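Local coordinates for T-cell surface glycoprotein CD1A1 antigen (Gallus gallus, PDB 3JVG) that probably presents lipid antigens to T cells, as CD1 relatives do, with its MHC class I-like domain forming the binding groove, at residues 14-19 with 73-78. Sequence-based numbering, arbitrary orientation.
Sequences ATFQNS and RDFSRL. With NAG (2-acetamido-2-deoxy-beta-D-glucopyranose), chain J.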
loop_
_atom_site.group_PDB
_atom_site.type_symbol
_atom_site.label_atom_id
_atom_site.label_comp_id
_atom_site.label_asym_id
_atom_site.label_seq_id
_atom_site.Cartn_x
_atom_site.Cartn_y
_atom_site.Cartn_z
ATOM N N ALA A 14 -1.853 8.293 13.277
ATOM C CA ALA A 14 -2.695 8.772 14.376
ATOM C C ALA A 14 -3.472 10.014 13.974
ATOM O O ALA A 14 -2.905 11.018 13.510
ATOM C CB ALA A 14 -1.845 9.048 15.612
ATOM N N THR A 15 -4.780 9.946 14.126
ATOM C CA THR A 15 -5.592 11.120 13.953
ATOM C C THR A 15 -5.884 11.686 15.341
ATOM O O THR A 15 -6.581 11.057 16.164
ATOM C CB THR A 15 -6.954 10.781 13.268
ATOM O OG1 THR A 15 -6.715 10.107 12.039
ATOM C CG2 THR A 15 -7.700 12.022 12.988
ATOM N N PHE A 16 -5.400 12.878 15.608
ATOM C CA PHE A 16 -5.781 13.515 16.854
ATOM C C PHE A 16 -7.092 14.244 16.697
ATOM O O PHE A 16 -7.163 15.276 16.025
ATOM C CB PHE A 16 -4.652 14.419 17.349
ATOM C CG PHE A 16 -3.363 13.661 17.605
ATOM C CD1 PHE A 16 -2.600 13.178 16.535
ATOM C CD2 PHE A 16 -2.958 13.341 18.924
ATOM C CE1 PHE A 16 -1.450 12.439 16.751
ATOM C CE2 PHE A 16 -1.780 12.571 19.147
ATOM C CZ PHE A 16 -1.031 12.143 18.047
ATOM N N GLN A 17 -8.144 13.724 17.296
ATOM C CA GLN A 17 -9.462 14.375 17.141
ATOM C C GLN A 17 -9.708 15.564 18.090
ATOM O O GLN A 17 -10.334 16.544 17.698
ATOM C CB GLN A 17 -10.584 13.357 17.263
ATOM C CG GLN A 17 -10.365 12.131 16.388
ATOM C CD GLN A 17 -11.527 11.178 16.467
ATOM O OE1 GLN A 17 -11.676 10.455 17.463
ATOM N NE2 GLN A 17 -12.375 11.177 15.424
ATOM N N ASN A 18 -9.240 15.453 19.332
ATOM C CA ASN A 18 -9.290 16.547 20.314
ATOM C C ASN A 18 -8.155 16.297 21.321
ATOM O O ASN A 18 -7.329 15.405 21.115
ATOM C CB ASN A 18 -10.678 16.674 20.988
ATOM C CG ASN A 18 -11.099 15.413 21.749
ATOM O OD1 ASN A 18 -10.258 14.693 22.295
ATOM N ND2 ASN A 18 -12.414 15.154 21.789
ATOM N N SER A 19 -8.102 17.056 22.405
ATOM C CA SER A 19 -6.964 16.914 23.306
ATOM C C SER A 19 -6.936 15.575 24.065
ATOM O O SER A 19 -5.893 15.237 24.632
ATOM C CB SER A 19 -6.856 18.093 24.292
ATOM O OG SER A 19 -7.859 18.012 25.268
ATOM N N ARG A 73 1.767 5.074 22.543
ATOM C CA ARG A 73 1.333 5.823 23.683
ATOM C C ARG A 73 2.166 7.095 23.918
ATOM O O ARG A 73 1.612 8.160 24.204
ATOM C CB ARG A 73 1.451 4.910 24.904
ATOM C CG ARG A 73 0.894 5.450 26.199
ATOM C CD ARG A 73 0.734 4.307 27.259
ATOM N NE ARG A 73 1.984 3.554 27.449
ATOM C CZ ARG A 73 2.121 2.227 27.346
ATOM N NH1 ARG A 73 1.084 1.428 27.084
ATOM N NH2 ARG A 73 3.319 1.694 27.552
ATOM N N ASP A 74 3.488 6.988 23.829
ATOM C CA ASP A 74 4.346 8.128 24.140
ATOM C C ASP A 74 4.225 9.160 23.046
ATOM O O ASP A 74 4.218 10.341 23.323
ATOM C CB ASP A 74 5.817 7.723 24.288
ATOM C CG ASP A 74 6.110 6.916 25.590
ATOM O OD1 ASP A 74 5.234 6.764 26.466
ATOM O OD2 ASP A 74 7.254 6.422 25.720
ATOM N N PHE A 75 4.096 8.689 21.800
ATOM C CA PHE A 75 3.855 9.553 20.614
ATOM C C PHE A 75 2.633 10.417 20.873
ATOM O O PHE A 75 2.680 11.632 20.724
ATOM C CB PHE A 75 3.671 8.727 19.339
ATOM C CG PHE A 75 3.868 9.520 18.080
ATOM C CD1 PHE A 75 5.030 9.384 17.331
ATOM C CD2 PHE A 75 2.867 10.433 17.646
ATOM C CE1 PHE A 75 5.202 10.140 16.169
ATOM C CE2 PHE A 75 3.036 11.202 16.522
ATOM C CZ PHE A 75 4.222 11.049 15.766
ATOM N N SER A 76 1.543 9.802 21.288
ATOM C CA SER A 76 0.312 10.562 21.466
ATOM C C SER A 76 0.474 11.550 22.583
ATOM O O SER A 76 -0.006 12.680 22.518
ATOM C CB SER A 76 -0.878 9.630 21.699
ATOM O OG SER A 76 -1.060 8.834 20.549
ATOM N N ARG A 77 1.216 11.151 23.596
ATOM C CA ARG A 77 1.400 12.008 24.753
ATOM C C ARG A 77 2.273 13.199 24.413
ATOM O O ARG A 77 1.969 14.297 24.840
ATOM C CB ARG A 77 1.914 11.219 25.966
ATOM C CG ARG A 77 0.831 10.330 26.570
ATOM C CD ARG A 77 1.383 9.379 27.677
ATOM N N LEU A 78 3.335 12.992 23.651
ATOM C CA LEU A 78 4.209 14.098 23.277
ATOM C C LEU A 78 3.501 15.164 22.461
ATOM O O LEU A 78 3.675 16.353 22.727
ATOM C CB LEU A 78 5.433 13.611 22.500
ATOM C CG LEU A 78 6.501 12.923 23.361
ATOM C CD1 LEU A 78 7.514 12.284 22.439
ATOM C CD2 LEU A 78 7.190 13.881 24.354
HETATM C C1 NAG J . -13.062 14.039 22.451
HETATM C C2 NAG J . -14.171 14.582 23.386
HETATM C C3 NAG J . -14.962 13.412 24.001
HETATM C C4 NAG J . -15.645 12.658 22.830
HETATM C C5 NAG J . -14.560 12.147 21.843
HETATM C C6 NAG J . -15.111 11.378 20.609
HETATM C C7 NAG J . -13.938 16.836 24.405
HETATM C C8 NAG J . -13.291 17.651 25.500
HETATM N N2 NAG J . -13.643 15.521 24.382
HETATM O O3 NAG J . -15.816 13.847 25.063
HETATM O O4 NAG J . -16.429 11.565 23.267
HETATM O O5 NAG J . -13.614 13.165 21.466
HETATM O O6 NAG J . -15.301 12.119 19.406
HETATM O O7 NAG J . -14.695 17.396 23.600
#
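Phe16 reaches up from its strand and brings the rim of its ring against the helix at Ser76. The outer carbon CE2 lies 3.7 Å from Ser76 CA, which sits nearly in the ring plane, so the ring meets the helix backbone edge-on. Its first torsion (chi1 -60°), with CG opposite the carbonyl carbon, carries the ring out to the helix so that the CE2/CZ edge faces Ser76. Phenylalanine suits this buried place because it is long enough to span from sheet to helix. A small residue suits the helix here, because a serine lets a flat aromatic come close to the main chain. Ser76 CB adds a looser touch, 4.0 Å from Phe16 CE2.

Phe75 meets the same corner of the ring, at CZ. Phe75 CD2 stands 4.3 Å from Phe16 CZ, and each atom lies near the plane of the other ring, so the two phenylalanines meet rim to rim and are not stacked. The CB of Phe75 points neither toward nor away from 14-19, and it takes a long, flat side chain to reach the Phe16 edge from there. Phe75 makes its edge-to-face contact with His12, on the strand that carries Phe16, while Phe16 packs on Phe89 of the adjoining strand and on Val22. No hydrogen bond joins 14-19 to 73-78; van der Waals contact of the Phe16 edge with Ser76 and Phe75 holds this small patch together.

Beyond Phe16, Asn18 carries an N-linked sugar, its ND2 bonded to C1 of the N-acetylglucosamine at 1.4 Å. Asn18, Ser19 and Thr20 spell the Asn-X-Thr sequon, and Asn18 OD1 accepts a hydrogen bond from Thr20 N, which helps fix the amide at the turn into strand 21-30. Aromatic side chains rising from a beta-sheet floor to meet the first long helix belong to the groove platform of the MHC class I-like fold, used by CD1 proteins.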